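Long-range contacts in beta-mannosidase (Trichoderma harzianum, PDB 4CVU), which probably hydrolyses terminal beta-D-mannose residues from the non-reducing ends of beta-mannosides, as a glycoside hydrolase of family 2: residues A[774-778]-A[880-884]; A[817-823]-A[847-852]. One frame throughout, in Å; residues are numbered along the deposited sequence.

Contact 1. Residues A[774-778]-A[880-884]; sequences VDLKG and TAGVS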
loop_
_atom_site.group_PDB
_atom_site.type_symbol
_atom_site.label_atom_id
_atom_site.label_comp_id
_atom_site.label_asym_id
_atom_site.label_seq_id
_atom_site.Cartn_x
_atom_site.Cartn_y
_atom_site.Cartn_z
ATOM N N VAL A 774 36.337 21.685 -19.457
ATOM C CA VAL A 774 35.296 22.330 -20.253
ATOM C C VAL A 774 34.389 23.162 -19.352
ATOM O O VAL A 774 34.382 22.969 -18.143
ATOM C CB VAL A 774 34.468 21.300 -21.031
ATOM C CG1 VAL A 774 35.374 20.483 -21.941
ATOM C CG2 VAL A 774 33.703 20.396 -20.093
ATOM N N ASP A 775 33.628 24.084 -19.939
ATOM C CA ASP A 775 32.528 24.751 -19.216
ATOM C C ASP A 775 31.290 23.846 -19.291
ATOM O O ASP A 775 31.328 22.814 -19.953
ATOM C CB ASP A 775 32.260 26.177 -19.771
ATOM C CG ASP A 775 31.770 26.195 -21.227
ATOM O OD1 ASP A 775 31.249 25.181 -21.730
ATOM O OD2 ASP A 775 31.905 27.263 -21.893
ATOM N N LEU A 776 30.201 24.230 -18.644
ATOM C CA LEU A 776 29.034 23.323 -18.477
ATOM C C LEU A 776 28.112 23.245 -19.709
ATOM O O LEU A 776 27.103 22.513 -19.721
ATOM C CB LEU A 776 28.286 23.658 -17.188
ATOM C CG LEU A 776 29.207 23.746 -15.942
ATOM C CD1 LEU A 776 28.461 24.165 -14.686
ATOM C CD2 LEU A 776 29.926 22.432 -15.671
ATOM N N LYS A 777 28.489 23.988 -20.747
ATOM C CA LYS A 777 27.962 23.808 -22.095
ATOM C C LYS A 777 28.844 22.850 -22.918
ATOM O O LYS A 777 28.455 22.399 -23.989
ATOM C CB LYS A 777 27.850 25.175 -22.815
ATOM C CG LYS A 777 26.657 26.025 -22.383
ATOM C CD LYS A 777 25.359 25.241 -22.535
ATOM C CE LYS A 777 24.139 26.113 -22.479
ATOM N NZ LYS A 777 22.966 25.321 -22.942
ATOM N N GLY A 778 30.035 22.544 -22.419
ATOM C CA GLY A 778 30.937 21.614 -23.104
ATOM C C GLY A 778 32.021 22.245 -23.978
ATOM O O GLY A 778 32.817 21.533 -24.599
ATOM N N THR A 880 22.651 16.526 -25.587
ATOM C CA THR A 880 22.492 17.240 -26.861
ATOM C C THR A 880 22.865 18.744 -26.776
ATOM O O THR A 880 23.374 19.322 -27.746
ATOM C CB THR A 880 21.043 17.008 -27.368
ATOM O OG1 THR A 880 20.946 15.648 -27.820
ATOM C CG2 THR A 880 20.669 17.885 -28.492
ATOM N N ALA A 881 22.650 19.370 -25.625
ATOM C CA ALA A 881 22.756 20.829 -25.490
ATOM C C ALA A 881 23.875 21.304 -24.578
ATOM O O ALA A 881 24.245 22.473 -24.597
ATOM C CB ALA A 881 21.436 21.376 -24.980
ATOM N N GLY A 882 24.387 20.415 -23.733
ATOM C CA GLY A 882 25.456 20.786 -22.822
ATOM C C GLY A 882 25.890 19.625 -21.953
ATOM O O GLY A 882 25.470 18.485 -22.166
ATOM N N VAL A 883 26.732 19.918 -20.976
ATOM C CA VAL A 883 27.246 18.895 -20.075
ATOM C C VAL A 883 26.172 18.459 -19.095
ATOM O O VAL A 883 25.483 19.292 -18.506
ATOM C CB VAL A 883 28.440 19.402 -19.250
ATOM C CG1 VAL A 883 28.815 18.408 -18.146
ATOM C CG2 VAL A 883 29.616 19.645 -20.155
ATOM N N SER A 884 26.041 17.148 -18.923
ATOM C CA SER A 884 25.147 16.604 -17.925
ATOM C C SER A 884 25.940 16.036 -16.773
ATOM O O SER A 884 26.810 15.206 -17.000
ATOM C CB SER A 884 24.301 15.499 -18.554
ATOM O OG SER A 884 23.826 14.673 -17.532
HETATM O O HOH W 1 25.298 22.258 -18.019
HETATM O O HOH W 2 22.445 24.538 -26.116
#
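V883 fits against the turn 775-778 and makes the tight part of this contact. Its CB stands 3.4 Å from L776 O. Its CG2 reaches over the turn to D775 O and G778 N, and more distantly to V774 CG2. Chi1 of 170° sets V883 CG1 anti to the backbone N and leaves CG2 as the branch that meets the turn. V883 N donates to L776 O at 2.9 Å. The bond is bent, 149° at the hydrogen, and the donor lies 49° out of the carbonyl plane. A water bridge from L776 O to V883 O is doubtful.

Residues 775-778 form a type I beta turn, closed by G778 N to D775 O at 2.8 Å. D775 OD1 adds a weak bond from K777 N and takes another from the backbone N of K779. G778 has a positive phi that would press a side chain against the preceding carbonyl. G882 is extended and lies close to the turn. Its CA points a C-H at K777 O, 3.6 Å away, and a side chain there would run tightly into L776 O and K777 CD.

The other side is loose and wet. K777 bends at chi2, which carries its chain back over the 880-884 loop. K777 CD and NZ come near A881 O, with K777 NZ at 3.5 Å. A water accepts weakly from K777 NZ and donates to A881 O at 3.1 Å. K777 NZ also bonds weakly to S860 OG.

The contact joins a loop of the mannosidase Ig/CBM-like domain to one of the C-terminal Ig-fold domain. Its chemistry is mostly backbone polarity and one valine, with no salt bridge across it, so the fit probably depends on main-chain shape more than on charge.

Contact 2. Residues A[817-823]-A[847-852]; sequences TSDAVLV and NHFLPV. With CD (cadmium ion), chain Y.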
loop_
_atom_site.group_PDB
_atom_site.type_symbol
_atom_site.label_atom_id
_atom_site.label_comp_id
_atom_site.label_asym_id
_atom_site.label_seq_id
_atom_site.Cartn_x
_atom_site.Cartn_y
_atom_site.Cartn_z
ATOM N N THR A 817 34.499 29.357 -11.890
ATOM C CA THR A 817 34.566 28.048 -11.248
ATOM C C THR A 817 33.195 27.397 -11.126
ATOM O O THR A 817 33.107 26.169 -11.000
ATOM C CB THR A 817 35.265 28.116 -9.885
ATOM O OG1 THR A 817 34.608 29.076 -9.067
ATOM C CG2 THR A 817 36.710 28.521 -10.056
ATOM N N SER A 818 32.129 28.182 -11.189
ATOM C CA SER A 818 30.787 27.613 -11.202
ATOM C C SER A 818 30.312 27.285 -12.607
ATOM O O SER A 818 29.176 26.888 -12.823
ATOM C CB SER A 818 29.794 28.498 -10.446
ATOM O OG SER A 818 29.544 29.680 -11.165
ATOM N N ASP A 819 31.192 27.471 -13.569
ATOM C CA ASP A 819 30.927 27.115 -14.959
ATOM C C ASP A 819 32.168 26.358 -15.458
ATOM O O ASP A 819 32.806 26.748 -16.419
ATOM C CB ASP A 819 30.634 28.386 -15.785
ATOM C CG ASP A 819 30.080 28.091 -17.181
ATOM O OD1 ASP A 819 29.567 26.980 -17.436
ATOM O OD2 ASP A 819 30.161 28.990 -18.041
ATOM N N ALA A 820 32.522 25.285 -14.728
ATOM C CA ALA A 820 33.710 24.497 -15.042
ATOM C C ALA A 820 33.648 23.066 -14.526
ATOM O O ALA A 820 33.237 22.810 -13.406
ATOM C CB ALA A 820 34.932 25.182 -14.469
ATOM N N VAL A 821 34.116 22.134 -15.337
ATOM C CA VAL A 821 34.280 20.763 -14.886
ATOM C C VAL A 821 35.496 20.172 -15.560
ATOM O O VAL A 821 35.788 20.457 -16.737
ATOM C CB VAL A 821 33.019 19.908 -15.179
ATOM C CG1 VAL A 821 32.788 19.768 -16.676
ATOM C CG2 VAL A 821 33.134 18.532 -14.532
ATOM N N LEU A 822 36.201 19.335 -14.800
ATOM C CA LEU A 822 37.377 18.630 -15.267
ATOM C C LEU A 822 37.017 17.176 -15.448
ATOM O O LEU A 822 36.641 16.523 -14.495
ATOM C CB LEU A 822 38.523 18.747 -14.259
ATOM C CG LEU A 822 39.749 17.826 -14.475
ATOM C CD1 LEU A 822 40.418 18.057 -15.819
ATOM C CD2 LEU A 822 40.776 18.051 -13.368
ATOM N N VAL A 823 37.169 16.668 -16.664
ATOM C CA VAL A 823 36.830 15.289 -16.979
ATOM C C VAL A 823 38.130 14.505 -17.052
ATOM O O VAL A 823 39.038 14.871 -17.782
ATOM C CB VAL A 823 36.046 15.177 -18.296
ATOM C CG1 VAL A 823 35.706 13.729 -18.592
ATOM C CG2 VAL A 823 34.799 16.035 -18.228
ATOM N N ASN A 847 36.236 9.529 -14.318
ATOM C CA ASN A 847 36.050 10.313 -13.114
ATOM C C ASN A 847 35.882 11.781 -13.516
ATOM O O ASN A 847 35.983 12.122 -14.714
ATOM C CB ASN A 847 37.251 10.131 -12.189
ATOM C CG ASN A 847 36.953 10.488 -10.747
ATOM O OD1 ASN A 847 35.893 11.038 -10.415
ATOM N ND2 ASN A 847 37.878 10.153 -9.878
ATOM N N HIS A 848 35.583 12.637 -12.547
ATOM C CA HIS A 848 35.497 14.070 -12.780
ATOM C C HIS A 848 35.872 14.884 -11.542
ATOM O O HIS A 848 35.835 14.377 -10.420
ATOM C CB HIS A 848 34.081 14.442 -13.222
ATOM C CG HIS A 848 33.138 14.666 -12.085
ATOM N ND1 HIS A 848 32.833 13.691 -11.173
ATOM C CD2 HIS A 848 32.477 15.771 -11.677
ATOM C CE1 HIS A 848 32.005 14.170 -10.263
ATOM N NE2 HIS A 848 31.762 15.429 -10.557
ATOM N N PHE A 849 36.194 16.158 -11.748
ATOM C CA PHE A 849 36.407 17.085 -10.651
ATOM C C PHE A 849 35.656 18.391 -10.887
ATOM O O PHE A 849 35.852 19.071 -11.909
ATOM C CB PHE A 849 37.873 17.410 -10.441
ATOM C CG PHE A 849 38.094 18.516 -9.453
ATOM C CD1 PHE A 849 37.743 18.348 -8.113
ATOM C CD2 PHE A 849 38.634 19.723 -9.840
ATOM C CE1 PHE A 849 37.944 19.373 -7.178
ATOM C CE2 PHE A 849 38.841 20.748 -8.916
ATOM C CZ PHE A 849 38.490 20.578 -7.584
ATOM N N LEU A 850 34.816 18.736 -9.930
ATOM C CA LEU A 850 34.052 19.946 -9.964
ATOM C C LEU A 850 34.643 20.895 -8.921
ATOM O O LEU A 850 34.687 20.559 -7.747
ATOM C CB LEU A 850 32.614 19.614 -9.641
ATOM C CG LEU A 850 31.557 20.606 -10.087
ATOM C CD1 LEU A 850 31.353 20.548 -11.601
ATOM C CD2 LEU A 850 30.258 20.315 -9.358
ATOM N N PRO A 851 35.112 22.078 -9.347
ATOM C CA PRO A 851 35.790 23.050 -8.469
ATOM C C PRO A 851 34.858 23.856 -7.559
ATOM O O PRO A 851 35.311 24.715 -6.813
ATOM C CB PRO A 851 36.486 23.976 -9.451
ATOM C CG PRO A 851 35.596 23.953 -10.648
ATOM C CD PRO A 851 35.032 22.568 -10.734
ATOM N N VAL A 852 33.568 23.553 -7.613
ATOM C CA VAL A 852 32.614 24.028 -6.609
ATOM C C VAL A 852 31.752 22.847 -6.158
ATOM O O VAL A 852 31.845 21.772 -6.727
ATOM C CB VAL A 852 31.711 25.149 -7.170
ATOM C CG1 VAL A 852 32.537 26.392 -7.494
ATOM C CG2 VAL A 852 30.948 24.658 -8.394
HETATM CD CD CD Y . 31.604 11.631 -12.034
HETATM O O HOH W 3 28.885 12.129 -11.820
HETATM O O HOH W 4 32.025 10.372 -14.485
#
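L822 and F849 face each other as an antiparallel hydrogen-bonded pair. L822 N donates to F849 O at 2.9 Å, and F849 N donates to L822 O at 2.8 Å. H848 CA adds a C-H contact to L822 O. The CB atoms of L822 and F849 meet at 4.1 Å, and L822 CD2 comes obliquely to the F849 ring.

On the other face, V821 CG2 touches the edge of the H848 ring at CD2. H848 ND1 binds a cadmium ion at 2.5 Å, together with two waters. V821 CG2 also meets L850 CD1 at 4.0 Å. Chi1 of 65° puts V821 CG2 anti to the backbone N, where it can reach both side chains.

Past the strands, P851 lies against the loop 817-820. P851 CD is 3.2 Å from A820 O, and P851 CG is 3.4 Å from T817 O and near A820 CB. Replacing P851 by an alanine would remove the ring carbons that lie on A820 O and T817 O, and is likely to leave a gap beside A820 CB and the local backbone freer to turn. V852 CG1 lies against T817 O and OG1.

This is the open end of the beta hairpin 821-830 and 841-849. The hairpin belongs to the antiparallel sheet of the mannosidase Ig/CBM-like domain, where 841-849 is an outermost strand.

Behind H848, its backbone N donates to N847 OD1 at 2.7 Å, from above the plane of that side-chain carbonyl. K684 NZ also bonds to N847 OD1, and N847 ND2 donates to A742 O. On the L822 and F849 face, W746 meets the F849 ring edge-to-face, and L753 touches both side chains.

In the fold
The centres of the two contacts lie about 11 Å apart, contact 1 about 40 Å and contact 2 about 35 Å from the centre of the chain. Along the sequence the order is 774-778, 817-823, 847-852, 880-884, so contact 2 falls within the span that contact 1 brings together. Strands 765-774 and 821-830 are neighbours in one antiparallel sheet, and V774 O probably bonds to V821 N at 2.9 Å. L776 N also reaches D819 OD1 at 3.1 Å. Contact 2 pairs strand 821-830 with the outermost strand 841-849 of this sheet. Contact 1 joins a loop at the end of the same sheet to the following Ig-fold domain.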